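Local coordinates for protein 2-dehydropantoate 2-reductase, putative (Enterococcus faecalis, PDB 2EW2) that probably catalyses the NADPH-dependent reduction of ketopantoate to pantoate, the second step of the pathway from 3-methyl-2-oxobutanoate toward pantothenate, at residues Ser218-Ala230 against Gln242-Asp254. Residues are numbered along the deposited sequence; the frame is centred on the assembly and turned at random.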
ATOM      1  N   SER B 218      -0.208 -13.321  -0.286  1.00 20.95           N
ATOM      2  CA  SER B 218       0.426 -13.173  -1.599  1.00 20.54           C
ATOM      3  C   SER B 218      -0.631 -13.287  -2.699  1.00 19.39           C
ATOM      4  O   SER B 218      -0.655 -12.493  -3.608  1.00 18.38           O
ATOM      5  CB  SER B 218       1.554 -14.194  -1.818  1.00 20.09           C
ATOM      6  OG  SER B 218       1.034 -15.512  -1.978  1.00 22.60           O
ATOM      7  N   GLU B 219      -1.507 -14.281  -2.624  1.00 19.68           N
ATOM      8  CA  GLU B 219      -2.529 -14.414  -3.664  1.00 20.10           C
ATOM      9  C   GLU B 219      -3.397 -13.159  -3.831  1.00 19.84           C
ATOM     10  O   GLU B 219      -3.682 -12.745  -4.968  1.00 20.01           O
ATOM     11  CB  GLU B 219      -3.425 -15.629  -3.430  1.00 21.10           C
ATOM     12  CG  GLU B 219      -4.376 -15.852  -4.591  1.00 22.64           C
ATOM     13  CD  GLU B 219      -5.306 -17.038  -4.406  1.00 29.67           C
ATOM     14  OE1 GLU B 219      -5.312 -17.661  -3.322  1.00 31.79           O
ATOM     15  OE2 GLU B 219      -6.048 -17.342  -5.362  1.00 31.80           O
ATOM     16  N   SER B 220      -3.816 -12.573  -2.710  0.60 19.79           N
ATOM     17  CA  SER B 220      -4.719 -11.420  -2.731  0.60 19.86           C
ATOM     18  C   SER B 220      -4.012 -10.174  -3.270  0.60 19.55           C
ATOM     19  O   SER B 220      -4.539  -9.489  -4.150  0.60 19.28           O
ATOM     20  CB  SER B 220      -5.333 -11.166  -1.346  0.60 20.49           C
ATOM     21  OG  SER B 220      -4.358 -10.756  -0.393  0.60 21.17           O
ATOM     22  N   LEU B 221      -2.808  -9.915  -2.774  1.00 18.74           N
ATOM     23  CA  LEU B 221      -2.016  -8.789  -3.244  1.00 18.56           C
ATOM     24  C   LEU B 221      -1.778  -8.885  -4.761  1.00 18.61           C
ATOM     25  O   LEU B 221      -2.040  -7.929  -5.506  1.00 17.04           O
ATOM     26  CB  LEU B 221      -0.686  -8.706  -2.490  1.00 17.83           C
ATOM     27  CG  LEU B 221      -0.783  -8.185  -1.057  1.00 18.63           C
ATOM     28  CD1 LEU B 221       0.526  -8.474  -0.306  1.00 20.52           C
ATOM     29  CD2 LEU B 221      -1.137  -6.684  -0.999  1.00 18.09           C
ATOM     30  N   VAL B 222      -1.279 -10.042  -5.201  1.00 18.14           N
ATOM     31  CA  VAL B 222      -0.922 -10.224  -6.601  1.00 18.17           C
ATOM     32  C   VAL B 222      -2.152 -10.131  -7.529  1.00 17.84           C
ATOM     33  O   VAL B 222      -2.108  -9.408  -8.508  1.00 18.27           O
ATOM     34  CB  VAL B 222      -0.167 -11.552  -6.826  1.00 18.16           C
ATOM     35  CG1 VAL B 222       0.001 -11.806  -8.324  1.00 17.55           C
ATOM     36  CG2 VAL B 222       1.196 -11.509  -6.119  1.00 17.49           C
ATOM     37  N   LYS B 223      -3.235 -10.845  -7.216  1.00 17.87           N
ATOM     38  CA  LYS B 223      -4.451 -10.830  -8.064  1.00 18.45           C
ATOM     39  C   LYS B 223      -5.143  -9.480  -8.165  1.00 18.45           C
ATOM     40  O   LYS B 223      -5.638  -9.112  -9.234  1.00 19.31           O
ATOM     41  CB  LYS B 223      -5.452 -11.901  -7.631  1.00 18.93           C
ATOM     42  CG  LYS B 223      -5.001 -13.280  -8.081  1.00 21.08           C
ATOM     43  CD  LYS B 223      -5.982 -14.344  -7.735  1.00 22.35           C
ATOM     44  CE  LYS B 223      -5.428 -15.679  -8.231  1.00 23.25           C
ATOM     45  NZ  LYS B 223      -6.384 -16.753  -7.959  1.00 22.25           N
ATOM     46  N   THR B 224      -5.173  -8.738  -7.061  1.00 18.21           N
ATOM     47  CA  THR B 224      -5.750  -7.401  -7.081  1.00 18.15           C
ATOM     48  C   THR B 224      -4.933  -6.529  -8.031  1.00 18.49           C
ATOM     49  O   THR B 224      -5.507  -5.844  -8.886  1.00 18.57           O
ATOM     50  CB  THR B 224      -5.800  -6.776  -5.687  1.00 17.86           C
ATOM     51  OG1 THR B 224      -6.468  -7.675  -4.788  1.00 17.65           O
ATOM     52  CG2 THR B 224      -6.545  -5.454  -5.714  1.00 16.92           C
ATOM     53  N   LEU B 225      -3.604  -6.553  -7.884  1.00 17.77           N
ATOM     54  CA  LEU B 225      -2.719  -5.779  -8.775  1.00 18.14           C
ATOM     55  C   LEU B 225      -2.891  -6.185 -10.245  1.00 18.22           C
ATOM     56  O   LEU B 225      -2.966  -5.304 -11.118  1.00 18.40           O
ATOM     57  CB  LEU B 225      -1.241  -5.886  -8.338  1.00 18.14           C
ATOM     58  CG  LEU B 225      -0.829  -4.988  -7.174  1.00 17.86           C
ATOM     59  CD1 LEU B 225       0.434  -5.497  -6.511  1.00 17.12           C
ATOM     60  CD2 LEU B 225      -0.679  -3.556  -7.645  1.00 17.47           C
ATOM     61  N   ILE B 226      -2.966  -7.498 -10.509  1.00 18.13           N
ATOM     62  CA  ILE B 226      -3.197  -8.011 -11.860  1.00 17.85           C
ATOM     63  C   ILE B 226      -4.511  -7.482 -12.435  1.00 18.52           C
ATOM     64  O   ILE B 226      -4.567  -7.069 -13.607  1.00 17.94           O
ATOM     65  CB  ILE B 226      -3.154  -9.561 -11.954  1.00 18.37           C
ATOM     66  CG1 ILE B 226      -1.726 -10.072 -11.759  1.00 16.46           C
ATOM     67  CG2 ILE B 226      -3.681 -10.053 -13.336  1.00 16.75           C
ATOM     68  CD1 ILE B 226      -1.642 -11.576 -11.561  1.00 18.33           C
ATOM     69  N   SER B 227      -5.559  -7.495 -11.614  1.00 18.55           N
ATOM     70  CA  SER B 227      -6.864  -6.972 -12.013  1.00 19.85           C
ATOM     71  C   SER B 227      -6.829  -5.510 -12.436  1.00 19.29           C
ATOM     72  O   SER B 227      -7.537  -5.124 -13.364  1.00 19.77           O
ATOM     73  CB  SER B 227      -7.885  -7.162 -10.879  1.00 20.26           C
ATOM     74  OG  SER B 227      -8.210  -8.547 -10.796  1.00 24.37           O
ATOM     75  N   GLU B 228      -6.022  -4.706 -11.745  1.00 19.44           N
ATOM     76  CA  GLU B 228      -5.848  -3.287 -12.081  1.00 19.07           C
ATOM     77  C   GLU B 228      -5.133  -3.100 -13.414  1.00 19.07           C
ATOM     78  O   GLU B 228      -5.589  -2.299 -14.254  1.00 18.58           O
ATOM     79  CB  GLU B 228      -5.126  -2.534 -10.964  1.00 19.54           C
ATOM     80  CG  GLU B 228      -5.945  -2.420  -9.676  1.00 18.84           C
ATOM     81  CD  GLU B 228      -5.233  -1.674  -8.573  1.00 19.44           C
ATOM     82  OE1 GLU B 228      -4.133  -1.121  -8.806  1.00 20.12           O
ATOM     83  OE2 GLU B 228      -5.793  -1.620  -7.456  1.00 20.86           O
ATOM     84  N   PHE B 229      -4.024  -3.821 -13.615  1.00 18.22           N
ATOM     85  CA  PHE B 229      -3.367  -3.858 -14.932  1.00 18.27           C
ATOM     86  C   PHE B 229      -4.346  -4.232 -16.042  1.00 18.17           C
ATOM     87  O   PHE B 229      -4.435  -3.529 -17.052  1.00 18.56           O
ATOM     88  CB  PHE B 229      -2.147  -4.801 -14.957  1.00 18.04           C
ATOM     89  CG  PHE B 229      -0.904  -4.188 -14.383  1.00 18.02           C
ATOM     90  CD1 PHE B 229      -0.754  -4.042 -13.006  1.00 18.38           C
ATOM     91  CD2 PHE B 229       0.117  -3.762 -15.214  1.00 16.49           C
ATOM     92  CE1 PHE B 229       0.409  -3.463 -12.480  1.00 19.55           C
ATOM     93  CE2 PHE B 229       1.269  -3.181 -14.704  1.00 16.94           C
ATOM     94  CZ  PHE B 229       1.410  -3.028 -13.325  1.00 17.20           C
ATOM     95  N   ALA B 230      -5.068  -5.330 -15.853  1.00 17.92           N
ATOM     96  CA  ALA B 230      -6.050  -5.814 -16.836  1.00 17.54           C
ATOM     97  C   ALA B 230      -7.205  -4.853 -17.106  1.00 17.94           C
ATOM     98  O   ALA B 230      -7.612  -4.681 -18.264  1.00 17.99           O
ATOM     99  CB  ALA B 230      -6.592  -7.176 -16.433  1.00 17.38           C
ATOM    100  N   GLN B 242      -5.534 -13.179 -17.077  1.00 23.70           N
ATOM    101  CA  GLN B 242      -5.202 -12.899 -15.667  1.00 23.56           C
ATOM    102  C   GLN B 242      -4.771 -14.169 -14.938  1.00 23.68           C
ATOM    103  O   GLN B 242      -3.927 -14.131 -14.038  1.00 23.14           O
ATOM    104  CB  GLN B 242      -6.399 -12.266 -14.953  1.00 23.71           C
ATOM    105  CG  GLN B 242      -6.773 -10.845 -15.434  1.00 23.62           C
ATOM    106  CD  GLN B 242      -7.762 -10.159 -14.500  1.00 23.99           C
ATOM    107  OE1 GLN B 242      -7.530 -10.065 -13.301  1.00 24.87           O
ATOM    108  NE2 GLN B 242      -8.866  -9.667 -15.050  1.00 25.42           N
ATOM    109  N   ALA B 243      -5.361 -15.291 -15.347  1.00 24.36           N
ATOM    110  CA  ALA B 243      -5.001 -16.606 -14.827  1.00 24.97           C
ATOM    111  C   ALA B 243      -3.610 -17.041 -15.295  1.00 24.96           C
ATOM    112  O   ALA B 243      -2.802 -17.527 -14.497  1.00 25.66           O
ATOM    113  CB  ALA B 243      -6.098 -17.649 -15.207  1.00 25.48           C
ATOM    114  N   GLU B 244      -3.303 -16.834 -16.576  1.00 24.65           N
ATOM    115  CA  GLU B 244      -1.975 -17.153 -17.088  1.00 24.08           C
ATOM    116  C   GLU B 244      -0.905 -16.305 -16.410  1.00 23.42           C
ATOM    117  O   GLU B 244       0.190 -16.800 -16.105  1.00 22.63           O
ATOM    118  CB  GLU B 244      -1.893 -16.979 -18.615  1.00 24.46           C
ATOM    119  CG  GLU B 244      -0.572 -17.493 -19.261  1.00 26.49           C
ATOM    120  CD  GLU B 244       0.608 -16.504 -19.157  1.00 30.07           C
ATOM    121  OE1 GLU B 244       1.760 -16.956 -18.947  1.00 31.53           O
ATOM    122  OE2 GLU B 244       0.393 -15.272 -19.282  1.00 31.35           O
ATOM    123  N   VAL B 245      -1.202 -15.019 -16.209  1.00 23.03           N
ATOM    124  CA  VAL B 245      -0.247 -14.132 -15.550  1.00 22.29           C
ATOM    125  C   VAL B 245      -0.000 -14.584 -14.106  1.00 22.26           C
ATOM    126  O   VAL B 245       1.142 -14.640 -13.674  1.00 22.62           O
ATOM    127  CB  VAL B 245      -0.677 -12.648 -15.604  1.00 22.31           C
ATOM    128  CG1 VAL B 245       0.290 -11.768 -14.791  1.00 21.17           C
ATOM    129  CG2 VAL B 245      -0.738 -12.168 -17.064  1.00 23.21           C
ATOM    130  N   TYR B 246      -1.063 -14.911 -13.372  1.00 22.47           N
ATOM    131  CA  TYR B 246      -0.911 -15.446 -12.011  1.00 23.15           C
ATOM    132  C   TYR B 246      -0.083 -16.733 -11.973  1.00 23.95           C
ATOM    133  O   TYR B 246       0.772 -16.909 -11.105  1.00 23.23           O
ATOM    134  CB  TYR B 246      -2.271 -15.703 -11.353  1.00 23.00           C
ATOM    135  CG  TYR B 246      -2.136 -16.111  -9.893  1.00 23.75           C
ATOM    136  CD1 TYR B 246      -1.667 -15.197  -8.934  1.00 21.91           C
ATOM    137  CD2 TYR B 246      -2.471 -17.411  -9.471  1.00 22.84           C
ATOM    138  CE1 TYR B 246      -1.523 -15.554  -7.598  1.00 22.14           C
ATOM    139  CE2 TYR B 246      -2.344 -17.780  -8.117  1.00 23.46           C
ATOM    140  CZ  TYR B 246      -1.854 -16.849  -7.198  1.00 23.08           C
ATOM    141  OH  TYR B 246      -1.718 -17.196  -5.879  1.00 23.63           O
ATOM    142  N   THR B 247      -0.345 -17.623 -12.927  1.00 24.89           N
ATOM    143  CA  THR B 247       0.363 -18.892 -13.033  1.00 26.47           C
ATOM    144  C   THR B 247       1.851 -18.675 -13.259  1.00 26.78           C
ATOM    145  O   THR B 247       2.684 -19.340 -12.639  1.00 26.97           O
ATOM    146  CB  THR B 247      -0.243 -19.763 -14.143  1.00 26.78           C
ATOM    147  OG1 THR B 247      -1.512 -20.254 -13.693  1.00 28.53           O
ATOM    148  CG2 THR B 247       0.662 -20.977 -14.465  1.00 29.10           C
ATOM    149  N   HIS B 248       2.183 -17.726 -14.124  1.00 26.92           N
ATOM    150  CA  HIS B 248       3.572 -17.360 -14.337  1.00 27.50           C
ATOM    151  C   HIS B 248       4.230 -16.861 -13.044  1.00 27.12           C
ATOM    152  O   HIS B 248       5.361 -17.248 -12.704  1.00 27.07           O
ATOM    153  CB  HIS B 248       3.660 -16.275 -15.410  1.00 28.43           C
ATOM    154  CG  HIS B 248       5.046 -15.764 -15.621  1.00 30.68           C
ATOM    155  ND1 HIS B 248       5.900 -16.304 -16.561  1.00 33.71           N
ATOM    156  CD2 HIS B 248       5.743 -14.788 -14.991  1.00 33.10           C
ATOM    157  CE1 HIS B 248       7.060 -15.671 -16.508  1.00 34.74           C
ATOM    158  NE2 HIS B 248       6.990 -14.745 -15.566  1.00 35.09           N
ATOM    159  N   ILE B 249       3.529 -15.983 -12.330  1.00 26.25           N
ATOM    160  CA  ILE B 249       4.057 -15.436 -11.085  1.00 25.40           C
ATOM    161  C   ILE B 249       4.265 -16.548 -10.042  1.00 25.46           C
ATOM    162  O   ILE B 249       5.306 -16.625  -9.393  1.00 26.24           O
ATOM    163  CB  ILE B 249       3.185 -14.229 -10.569  1.00 25.38           C
ATOM    164  CG1 ILE B 249       3.423 -13.006 -11.484  1.00 25.19           C
ATOM    165  CG2 ILE B 249       3.553 -13.874  -9.123  1.00 24.13           C
ATOM    166  CD1 ILE B 249       2.310 -11.932 -11.511  1.00 24.40           C
ATOM    167  N   VAL B 250       3.306 -17.446  -9.911  1.00 25.74           N
ATOM    168  CA  VAL B 250       3.479 -18.553  -8.982  1.00 26.65           C
ATOM    169  C   VAL B 250       4.744 -19.385  -9.313  1.00 27.54           C
ATOM    170  O   VAL B 250       5.495 -19.751  -8.408  1.00 27.11           O
ATOM    171  CB  VAL B 250       2.186 -19.386  -8.872  1.00 26.82           C
ATOM    172  CG1 VAL B 250       2.402 -20.666  -8.040  1.00 27.55           C
ATOM    173  CG2 VAL B 250       1.089 -18.519  -8.245  1.00 25.75           C
ATOM    174  N   GLN B 251       4.979 -19.642 -10.598  0.50 27.63           N
ATOM    175  CA  GLN B 251       6.152 -20.404 -11.045  0.50 28.09           C
ATOM    176  C   GLN B 251       7.499 -19.752 -10.670  0.50 28.17           C
ATOM    177  O   GLN B 251       8.505 -20.446 -10.534  0.50 28.51           O
ATOM    178  CB  GLN B 251       6.068 -20.692 -12.553  0.50 27.96           C
ATOM    179  CG  GLN B 251       4.959 -21.676 -12.937  0.50 28.18           C
ATOM    180  CD  GLN B 251       4.706 -21.766 -14.440  0.50 28.33           C
ATOM    181  OE1 GLN B 251       5.132 -20.906 -15.221  0.50 29.16           O
ATOM    182  NE2 GLN B 251       3.989 -22.809 -14.849  0.50 28.98           N
ATOM    183  N   THR B 252       7.514 -18.432 -10.489  1.00 28.26           N
ATOM    184  CA  THR B 252       8.709 -17.721 -10.036  1.00 27.91           C
ATOM    185  C   THR B 252       9.031 -18.009  -8.570  1.00 28.20           C
ATOM    186  O   THR B 252      10.174 -17.852  -8.160  1.00 28.40           O
ATOM    187  CB  THR B 252       8.643 -16.173 -10.287  1.00 28.49           C
ATOM    188  OG1 THR B 252       7.750 -15.549  -9.355  1.00 27.86           O
ATOM    189  CG2 THR B 252       8.180 -15.867 -11.714  1.00 28.06           C
ATOM    190  N   TYR B 253       8.036 -18.452  -7.793  1.00 28.14           N
ATOM    191  CA  TYR B 253       8.227 -18.779  -6.367  1.00 27.95           C
ATOM    192  C   TYR B 253       9.116 -20.016  -6.169  1.00 29.38           C
ATOM    193  O   TYR B 253       9.695 -20.201  -5.096  1.00 29.69           O
ATOM    194  CB  TYR B 253       6.892 -19.052  -5.650  1.00 27.23           C
ATOM    195  CG  TYR B 253       5.818 -17.953  -5.662  1.00 26.47           C
ATOM    196  CD1 TYR B 253       4.477 -18.276  -5.414  1.00 26.44           C
ATOM    197  CD2 TYR B 253       6.136 -16.620  -5.910  1.00 25.84           C
ATOM    198  CE1 TYR B 253       3.484 -17.305  -5.408  1.00 25.35           C
ATOM    199  CE2 TYR B 253       5.146 -15.627  -5.908  1.00 25.97           C
ATOM    200  CZ  TYR B 253       3.824 -15.977  -5.654  1.00 26.41           C
ATOM    201  OH  TYR B 253       2.851 -14.998  -5.647  1.00 25.17           O
ATOM    202  N   ASP B 254       9.184 -20.881  -7.176  1.00 30.34           N
ATOM    203  CA  ASP B 254       9.977 -22.117  -7.075  1.00 31.81           C
ATOM    204  C   ASP B 254      11.432 -21.840  -6.708  1.00 31.89           C
ATOM    205  O   ASP B 254      12.133 -21.155  -7.452  1.00 31.56           O
ATOM    206  CB  ASP B 254       9.907 -22.899  -8.388  1.00 32.28           C
ATOM    207  CG  ASP B 254      10.450 -24.330  -8.262  1.00 34.42           C
ATOM    208  OD1 ASP B 254      11.203 -24.649  -7.318  1.00 35.86           O
ATOM    209  OD2 ASP B 254      10.124 -25.140  -9.140  1.00 36.99           O
TER
HETATM  210  O   HOH W   1       0.556 -15.906  -4.798  1.00 28.58           O
HETATM  211  O   HOH W   2      -6.164 -11.125 -11.113  1.00 20.52           O
HETATM  212  O   HOH W   3      -9.885  -6.613 -14.209  1.00 27.16           O
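Gln242 opens the contact by laying its extended side chain along the flank of helix 218-235, with CG against Ile226 CG2 and the amide end beside the methyl of Ala230. Its OE1 lies 3.0 Å from Ser227 OG, a likely hydrogen bond, although the serine proton could instead be turned to another acceptor, and also takes a proton from a water that donates a second one to Lys223 O. A further water, bound to Ser227 O, receives a weak bond from Gln242 NE2. Deeper in the interface, Val245 CG1 packs 3.8 Å from Ile226 CD1, the tip of a knob set among Gln242, Val245, Tyr246 and Ile249.

Tyr246 returns the packing as a knob among Glu219, Val222, Lys223 and Ile226. Because its CG stands anti to the backbone N (chi1 -174°), the ring reaches out to helix 218-235, in among Lys223, Glu219 and Val222. Lys223 CE sits over the centre of one face, 3.5 Å from the centroid, in a CH-pi contact; its NZ completes a cation-pi pair at 4.4 Å, 21° off the ring normal. That ammonium also forms a salt bridge with Glu219 OE2 (2.7 Å), on the anti lone pair. Val222 CG1 meets the ring edge in plane, while Val250 CG2 covers the opposite face.

One turn on, Ile249 CD1 touches both Val222 CG1 and Ile226 CD1; Ile226 also meets Cys193 of helix 184-195, and Ile249 packs on Thr197. Tyr253 brings its hydroxyl to Val222 CG2 and shares a water with Tyr246 OH and Ser218 OG, the latter also bonded to Gly213 O. The two helical segments, their N-to-C directions 138° apart, thus join within the all-helical C-terminal part through an aliphatic strip bordered by polar groups; the salt bridge probably steadies the lysine over the tyrosine, and waters bridge the polar ends.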